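NIPSNAP domain protein (Burkholderia xenovorans, PDB 5K9F) is of unknown function but belongs to the NipSnap family and, in the crystal, packs against a second copy across a two-fold symmetric interface. Local coordinates at the interface of chains A and B. Numbering follows the deposited sequence. Chains: chain A/B, NIPSNAP domain protein.

The interface of chains A and B. Residues chain A 27, 30-31, 35, 45, 47-48; chain B 108-110.
B:Phe108 is the apolar centre of this patch between two NIPSNAP-domain chains. The patch belongs to the two-fold interface of the deposited assembly; the structure alone does not show whether this pairing is biological. B:Phe108 sits in the C-terminal tail and enters a pocket of chain A lined by helices 23-33 and 35-42 and strand 45-51. The partner hides 149 Å² of it. Its CG is staggered between the backbone N and C (chi1 55°), which turns the ring into the pocket. The ring's rim points at A:Tyr48, edge to face, with the planes 65° apart. CE1 of B:Phe108 lies 3.5 Å from CG of A:Tyr48, above the ring and toward its rim. A:Tyr30 stands roughly perpendicular to the phenylalanine and meets its tip edge-on, CD2 to CZ of B:Phe108 at 3.5 Å. The A:Tyr48 hydroxyl lies over the centre of one face of A:Tyr30. A:Leu35 covers the root of the phenylalanine, CD2 to CB of B:Phe108 at 3.6 Å. A:Glu31 runs extended alongside in the opposite direction; its CB, CG and CD lie along the CD2 side of the phenyl, with the carboxylate OE1 3.7 Å from CD2 of B:Phe108. Further out, B:Pro110 crosses A:Leu45, its CG 3.4 Å from the backbone O of A:Leu45. At the polar rim, the backbone N of A:Tyr48 donates to the B:Ser109 hydroxyl OG at 3.0 Å (155° at H). OG stands anti to its own backbone N.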
loop_
_atom_site.group_PDB
_atom_site.type_symbol
_atom_site.label_atom_id
_atom_site.label_comp_id
_atom_site.label_asym_id
_atom_site.label_seq_id
_atom_site.Cartn_x
_atom_site.Cartn_y
_atom_site.Cartn_z
ATOM N N LEU A 27 17.115 -2.522 20.590
ATOM C CA LEU A 27 18.376 -1.819 20.364
ATOM C C LEU A 27 19.374 -2.096 21.481
ATOM O O LEU A 27 20.573 -2.215 21.224
ATOM C CB LEU A 27 18.134 -0.314 20.226
ATOM C CG LEU A 27 17.424 0.086 18.928
ATOM C CD1 LEU A 27 17.151 1.588 18.939
ATOM C CD2 LEU A 27 18.242 -0.323 17.701
ATOM N N TYR A 30 20.587 -5.758 20.927
ATOM C CA TYR A 30 21.467 -5.794 19.763
ATOM C C TYR A 30 22.833 -5.191 20.082
ATOM O O TYR A 30 23.875 -5.780 19.764
ATOM C CB TYR A 30 20.805 -5.059 18.585
ATOM C CG TYR A 30 21.719 -4.943 17.377
ATOM C CD1 TYR A 30 21.977 -6.042 16.568
ATOM C CD2 TYR A 30 22.347 -3.741 17.066
ATOM C CE1 TYR A 30 22.820 -5.941 15.470
ATOM C CE2 TYR A 30 23.193 -3.631 15.976
ATOM C CZ TYR A 30 23.418 -4.734 15.175
ATOM O OH TYR A 30 24.259 -4.624 14.083
ATOM N N GLU A 31 22.857 -4.014 20.714
ATOM C CA GLU A 31 24.151 -3.393 20.993
ATOM C C GLU A 31 24.996 -4.282 21.894
ATOM O O GLU A 31 26.222 -4.371 21.731
ATOM C CB GLU A 31 23.971 -2.012 21.627
ATOM C CG GLU A 31 25.303 -1.278 21.814
ATOM C CD GLU A 31 25.163 0.126 22.387
ATOM O OE1 GLU A 31 24.027 0.603 22.585
ATOM O OE2 GLU A 31 26.212 0.759 22.645
ATOM N N LEU A 35 25.791 -6.418 17.732
ATOM C CA LEU A 35 26.470 -5.406 16.924
ATOM C C LEU A 35 27.896 -5.819 16.559
ATOM O O LEU A 35 28.291 -5.751 15.388
ATOM C CB LEU A 35 26.483 -4.072 17.674
ATOM C CG LEU A 35 27.339 -2.967 17.061
ATOM C CD1 LEU A 35 26.848 -2.592 15.662
ATOM C CD2 LEU A 35 27.347 -1.754 17.977
ATOM N N LEU A 45 29.023 -0.479 8.481
ATOM C CA LEU A 45 27.730 0.068 8.896
ATOM C C LEU A 45 27.688 1.546 8.544
ATOM O O LEU A 45 28.570 2.310 8.957
ATOM C CB LEU A 45 27.525 -0.130 10.397
ATOM C CG LEU A 45 26.231 0.439 11.002
ATOM C CD1 LEU A 45 25.023 -0.239 10.380
ATOM C CD2 LEU A 45 26.225 0.253 12.515
ATOM N N GLY A 47 24.598 3.404 8.862
ATOM C CA GLY A 47 23.585 4.042 9.673
ATOM C C GLY A 47 22.684 3.009 10.309
ATOM O O GLY A 47 22.404 1.959 9.716
ATOM N N TYR A 48 22.237 3.280 11.529
ATOM C CA TYR A 48 21.324 2.383 12.235
ATOM C C TYR A 48 20.370 3.287 13.003
ATOM O O TYR A 48 20.803 4.018 13.900
ATOM C CB TYR A 48 22.093 1.438 13.167
ATOM C CG TYR A 48 21.432 0.099 13.441
ATOM C CD1 TYR A 48 20.263 0.014 14.175
ATOM C CD2 TYR A 48 22.013 -1.086 13.002
ATOM C CE1 TYR A 48 19.679 -1.220 14.445
ATOM C CE2 TYR A 48 21.434 -2.309 13.253
ATOM C CZ TYR A 48 20.266 -2.379 13.974
ATOM O OH TYR A 48 19.682 -3.605 14.232
ATOM N N PHE B 108 24.939 3.689 18.915
ATOM C CA PHE B 108 26.122 3.115 18.287
ATOM C C PHE B 108 26.203 3.404 16.788
ATOM O O PHE B 108 27.147 2.945 16.134
ATOM C CB PHE B 108 26.124 1.598 18.510
ATOM C CG PHE B 108 24.864 0.932 18.032
ATOM C CD1 PHE B 108 24.712 0.591 16.694
ATOM C CD2 PHE B 108 23.815 0.687 18.905
ATOM C CE1 PHE B 108 23.540 0.007 16.241
ATOM C CE2 PHE B 108 22.641 0.093 18.458
ATOM C CZ PHE B 108 22.504 -0.241 17.120
ATOM N N SER B 109 25.227 4.112 16.227
ATOM C CA SER B 109 25.269 4.447 14.809
ATOM C C SER B 109 26.466 5.355 14.531
ATOM O O SER B 109 26.814 6.198 15.370
ATOM C CB SER B 109 23.955 5.125 14.395
ATOM O OG SER B 109 23.863 5.346 12.989
ATOM N N PRO B 110 27.125 5.216 13.379
ATOM C CA PRO B 110 28.418 5.885 13.181
ATOM C C PRO B 110 28.294 7.397 13.046
ATOM O O PRO B 110 27.218 7.948 12.802
ATOM C CB PRO B 110 28.954 5.260 11.889
ATOM C CG PRO B 110 27.738 4.802 11.157
ATOM C CD PRO B 110 26.755 4.375 12.226
#